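Local coordinates for epoxyqueuosine reductase (Streptococcus thermophilus, PDB 5D6S), which belongs to the QueG family of epoxyqueuosine reductases and binds a cobalamin together with iron/sulfur clusters, at residues Glu66-Glu74 and Thr231-Phe240. Sequence-based numbering, arbitrary orientation.
With SF4 (iron/sulfur cluster), chain G.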
loop_
_atom_site.group_PDB
_atom_site.type_symbol
_atom_site.label_atom_id
_atom_site.label_comp_id
_atom_site.label_asym_id
_atom_site.label_seq_id
_atom_site.Cartn_x
_atom_site.Cartn_y
_atom_site.Cartn_z
ATOM N N GLU A 66 4.575 19.653 9.043
ATOM C CA GLU A 66 5.296 20.335 10.109
ATOM C C GLU A 66 5.517 19.412 11.323
ATOM O O GLU A 66 6.584 19.426 11.934
ATOM C CB GLU A 66 4.566 21.625 10.499
ATOM C CG GLU A 66 5.484 22.825 10.723
ATOM C CD GLU A 66 6.025 22.909 12.140
ATOM O OE1 GLU A 66 5.337 22.450 13.086
ATOM O OE2 GLU A 66 7.139 23.453 12.319
ATOM N N GLU A 67 4.527 18.583 11.640
ATOM C CA GLU A 67 4.645 17.615 12.741
ATOM C C GLU A 67 5.411 16.322 12.401
ATOM O O GLU A 67 5.596 15.474 13.264
ATOM C CB GLU A 67 3.253 17.235 13.248
ATOM C CG GLU A 67 2.487 18.415 13.833
ATOM C CD GLU A 67 1.233 18.002 14.589
ATOM O OE1 GLU A 67 0.563 17.019 14.196
ATOM O OE2 GLU A 67 0.939 18.652 15.610
ATOM N N GLY A 68 5.827 16.169 11.148
ATOM C CA GLY A 68 6.651 15.046 10.716
ATOM C C GLY A 68 5.919 13.731 10.582
ATOM O O GLY A 68 6.509 12.679 10.743
ATOM N N ARG A 69 4.631 13.799 10.277
ATOM C CA ARG A 69 3.776 12.623 10.199
ATOM C C ARG A 69 3.585 12.159 8.738
ATOM O O ARG A 69 2.854 11.202 8.448
ATOM C CB ARG A 69 2.409 12.908 10.857
ATOM C CG ARG A 69 2.475 13.293 12.335
ATOM C CD ARG A 69 1.108 13.625 12.954
ATOM N NE ARG A 69 0.054 13.746 11.943
ATOM C CZ ARG A 69 -0.504 14.871 11.502
ATOM N NH1 ARG A 69 -0.167 16.061 11.974
ATOM N NH2 ARG A 69 -1.417 14.798 10.561
ATOM N N THR A 70 4.280 12.827 7.839
ATOM C CA THR A 70 4.236 12.540 6.418
ATOM C C THR A 70 5.285 11.464 6.014
ATOM O O THR A 70 6.369 11.388 6.597
ATOM C CB THR A 70 4.494 13.823 5.615
ATOM O OG1 THR A 70 4.590 13.491 4.232
ATOM C CG2 THR A 70 5.821 14.494 6.012
ATOM N N THR A 71 4.963 10.651 5.003
ATOM C CA THR A 71 5.862 9.559 4.550
ATOM C C THR A 71 6.996 10.003 3.655
ATOM O O THR A 71 8.047 9.366 3.634
ATOM C CB THR A 71 5.148 8.476 3.715
ATOM O OG1 THR A 71 4.603 9.069 2.533
ATOM C CG2 THR A 71 4.074 7.851 4.494
ATOM N N GLY A 72 6.747 11.023 2.848
ATOM C CA GLY A 72 7.649 11.394 1.767
ATOM C C GLY A 72 7.143 10.975 0.406
ATOM O O GLY A 72 7.722 11.343 -0.603
ATOM N N PHE A 73 6.067 10.198 0.353
ATOM C CA PHE A 73 5.523 9.733 -0.938
ATOM C C PHE A 73 4.522 10.719 -1.478
ATOM O O PHE A 73 4.057 10.595 -2.607
ATOM C CB PHE A 73 4.822 8.378 -0.804
ATOM C CG PHE A 73 5.688 7.281 -0.275
ATOM C CD1 PHE A 73 7.062 7.363 -0.310
ATOM C CD2 PHE A 73 5.106 6.128 0.249
ATOM C CE1 PHE A 73 7.846 6.326 0.174
ATOM C CE2 PHE A 73 5.881 5.086 0.723
ATOM C CZ PHE A 73 7.256 5.189 0.683
ATOM N N GLU A 74 4.157 11.672 -0.636
ATOM C CA GLU A 74 3.102 12.603 -0.959
ATOM C C GLU A 74 3.659 13.648 -1.897
ATOM O O GLU A 74 4.842 13.992 -1.859
ATOM C CB GLU A 74 2.586 13.301 0.296
ATOM C CG GLU A 74 2.054 12.363 1.361
ATOM C CD GLU A 74 3.128 11.821 2.286
ATOM O OE1 GLU A 74 4.312 12.208 2.135
ATOM O OE2 GLU A 74 2.787 10.976 3.140
ATOM N N THR A 231 -6.903 10.809 10.236
ATOM C CA THR A 231 -5.567 11.367 10.115
ATOM C C THR A 231 -4.604 10.448 10.854
ATOM O O THR A 231 -5.040 9.586 11.629
ATOM C CB THR A 231 -5.595 12.823 10.603
ATOM O OG1 THR A 231 -5.318 13.667 9.480
ATOM C CG2 THR A 231 -4.629 13.143 11.745
ATOM N N MET A 232 -3.305 10.606 10.606
ATOM C CA MET A 232 -2.344 9.522 10.862
ATOM C C MET A 232 -0.927 10.000 11.156
ATOM O O MET A 232 -0.502 11.004 10.604
ATOM C CB MET A 232 -2.340 8.650 9.602
ATOM C CG MET A 232 -1.265 7.603 9.520
ATOM S SD MET A 232 -1.282 6.855 7.881
ATOM C CE MET A 232 -2.447 5.509 8.099
ATOM N N ASN A 233 -0.199 9.295 12.022
ATOM C CA ASN A 233 1.287 9.370 11.974
ATOM C C ASN A 233 1.866 8.326 11.004
ATOM O O ASN A 233 2.145 7.212 11.402
ATOM C CB ASN A 233 1.928 9.178 13.334
ATOM C CG ASN A 233 3.432 9.417 13.296
ATOM O OD1 ASN A 233 4.090 9.494 14.329
ATOM N ND2 ASN A 233 3.967 9.621 12.119
ATOM N N ALA A 234 1.982 8.677 9.720
ATOM C CA ALA A 234 2.191 7.682 8.655
ATOM C C ALA A 234 3.540 6.977 8.759
ATOM O O ALA A 234 3.731 5.846 8.324
ATOM C CB ALA A 234 2.059 8.359 7.302
ATOM N N ARG A 235 4.493 7.745 9.238
ATOM C CA ARG A 235 5.743 7.302 9.747
ATOM C C ARG A 235 5.630 6.004 10.572
ATOM O O ARG A 235 6.581 5.229 10.587
ATOM C CB ARG A 235 6.218 8.426 10.651
ATOM C CG ARG A 235 7.586 9.026 10.413
ATOM C CD ARG A 235 7.761 9.700 9.072
ATOM N NE ARG A 235 9.078 9.260 8.631
ATOM C CZ ARG A 235 9.516 9.198 7.377
ATOM N NH1 ARG A 235 8.785 9.600 6.356
ATOM N NH2 ARG A 235 10.716 8.717 7.165
ATOM N N ARG A 236 4.502 5.766 11.250
ATOM C CA ARG A 236 4.285 4.514 12.027
ATOM C C ARG A 236 3.270 3.557 11.395
ATOM O O ARG A 236 2.920 2.551 11.973
ATOM C CB ARG A 236 3.860 4.811 13.458
ATOM C CG ARG A 236 4.868 5.649 14.232
ATOM C CD ARG A 236 4.446 5.976 15.669
ATOM N NE ARG A 236 3.855 4.806 16.324
ATOM C CZ ARG A 236 4.548 3.799 16.844
ATOM N NH1 ARG A 236 5.899 3.800 16.842
ATOM N NH2 ARG A 236 3.898 2.785 17.376
ATOM N N CYS A 237 2.791 3.861 10.206
ATOM C CA CYS A 237 1.997 2.873 9.489
ATOM C C CYS A 237 2.912 1.721 9.035
ATOM O O CYS A 237 3.979 1.950 8.473
ATOM C CB CYS A 237 1.284 3.455 8.254
ATOM S SG CYS A 237 0.021 2.301 7.631
ATOM N N LEU A 238 2.479 0.492 9.262
ATOM C CA LEU A 238 3.203 -0.662 8.769
ATOM C C LEU A 238 3.198 -0.712 7.260
ATOM O O LEU A 238 4.099 -1.306 6.663
ATOM C CB LEU A 238 2.591 -1.947 9.309
ATOM C CG LEU A 238 2.668 -2.165 10.826
ATOM C CD1 LEU A 238 2.088 -3.529 11.135
ATOM C CD2 LEU A 238 4.078 -2.058 11.355
ATOM N N SER A 239 2.185 -0.128 6.619
ATOM C CA SER A 239 2.189 -0.105 5.145
ATOM C C SER A 239 3.404 0.664 4.660
ATOM O O SER A 239 4.055 0.304 3.670
ATOM C CB SER A 239 0.928 0.529 4.585
ATOM O OG SER A 239 0.900 0.418 3.161
ATOM N N PHE A 240 3.725 1.726 5.395
ATOM C CA PHE A 240 4.881 2.545 5.099
ATOM C C PHE A 240 6.125 1.771 5.424
ATOM O O PHE A 240 7.054 1.733 4.632
ATOM C CB PHE A 240 4.829 3.867 5.885
ATOM C CG PHE A 240 6.082 4.690 5.776
ATOM C CD1 PHE A 240 6.532 5.133 4.539
ATOM C CD2 PHE A 240 6.840 4.967 6.888
ATOM C CE1 PHE A 240 7.697 5.877 4.438
ATOM C CE2 PHE A 240 8.017 5.666 6.781
ATOM C CZ PHE A 240 8.442 6.137 5.571
HETATM FE FE1 SF4 G . -1.414 1.401 8.911
HETATM FE FE2 SF4 G . -2.006 -1.020 9.571
HETATM FE FE3 SF4 G . -3.905 0.702 9.081
HETATM FE FE4 SF4 G . -2.519 0.910 11.234
HETATM S S1 SF4 G . -3.771 -0.662 10.683
HETATM S S2 SF4 G . -2.997 2.418 9.873
HETATM S S3 SF4 G . -0.622 0.212 10.491
HETATM S S4 SF4 G . -2.448 -0.023 7.742
#
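T71 packs between A234 and F240 in the buried part of this contact. Its OG1 sits between the backbone N and the carbonyl carbon (chi1 61°), which leaves CG2 beside the backbone N, 3.5 Å from A234 CB and also against CD1 of F240. OG1 accepts from F73 N, an ST turn, and donates to E74 OE2. The buried E74 carboxylate also takes T71 N at OE2 and G72 N at OE1, bonds that tie the turn to it. F73 closes the edge of the buried patch, offering its ring face to the edge of F240 in an offset edge-to-face pair with planes at 61°; its ring also meets W315. A234, small enough to sit close to the loop, gives its N to R69 O at 3.0 Å.

R69 is a partly exposed arm laid along M232 and T231. Its NE reaches M232 O at 3.1 Å, nearly straight but from above the carbonyl plane, while NH1 forms a salt bridge with E67. The solvent side belongs to R235, whose long chain bends at chi2 and chi3 over G68 to T71, and NH1 donates to T70 O at 3.0 Å and, weakly, to T71 O.

M232 CE approaches the iron/sulfur cluster, and C237 SG binds the iron atom FE1 at 2.1 Å. Both segments also line the cobalamin pocket, where S239 OG hydrogen-bonds cobalamin. All four bonds across the contact end on backbone carbonyls, three donated by arginine side chains and one by A234 N, which implies that the join between the loop after helix 55-67 and the cluster-binding segment depends on backbone position more than on side-chain acceptors.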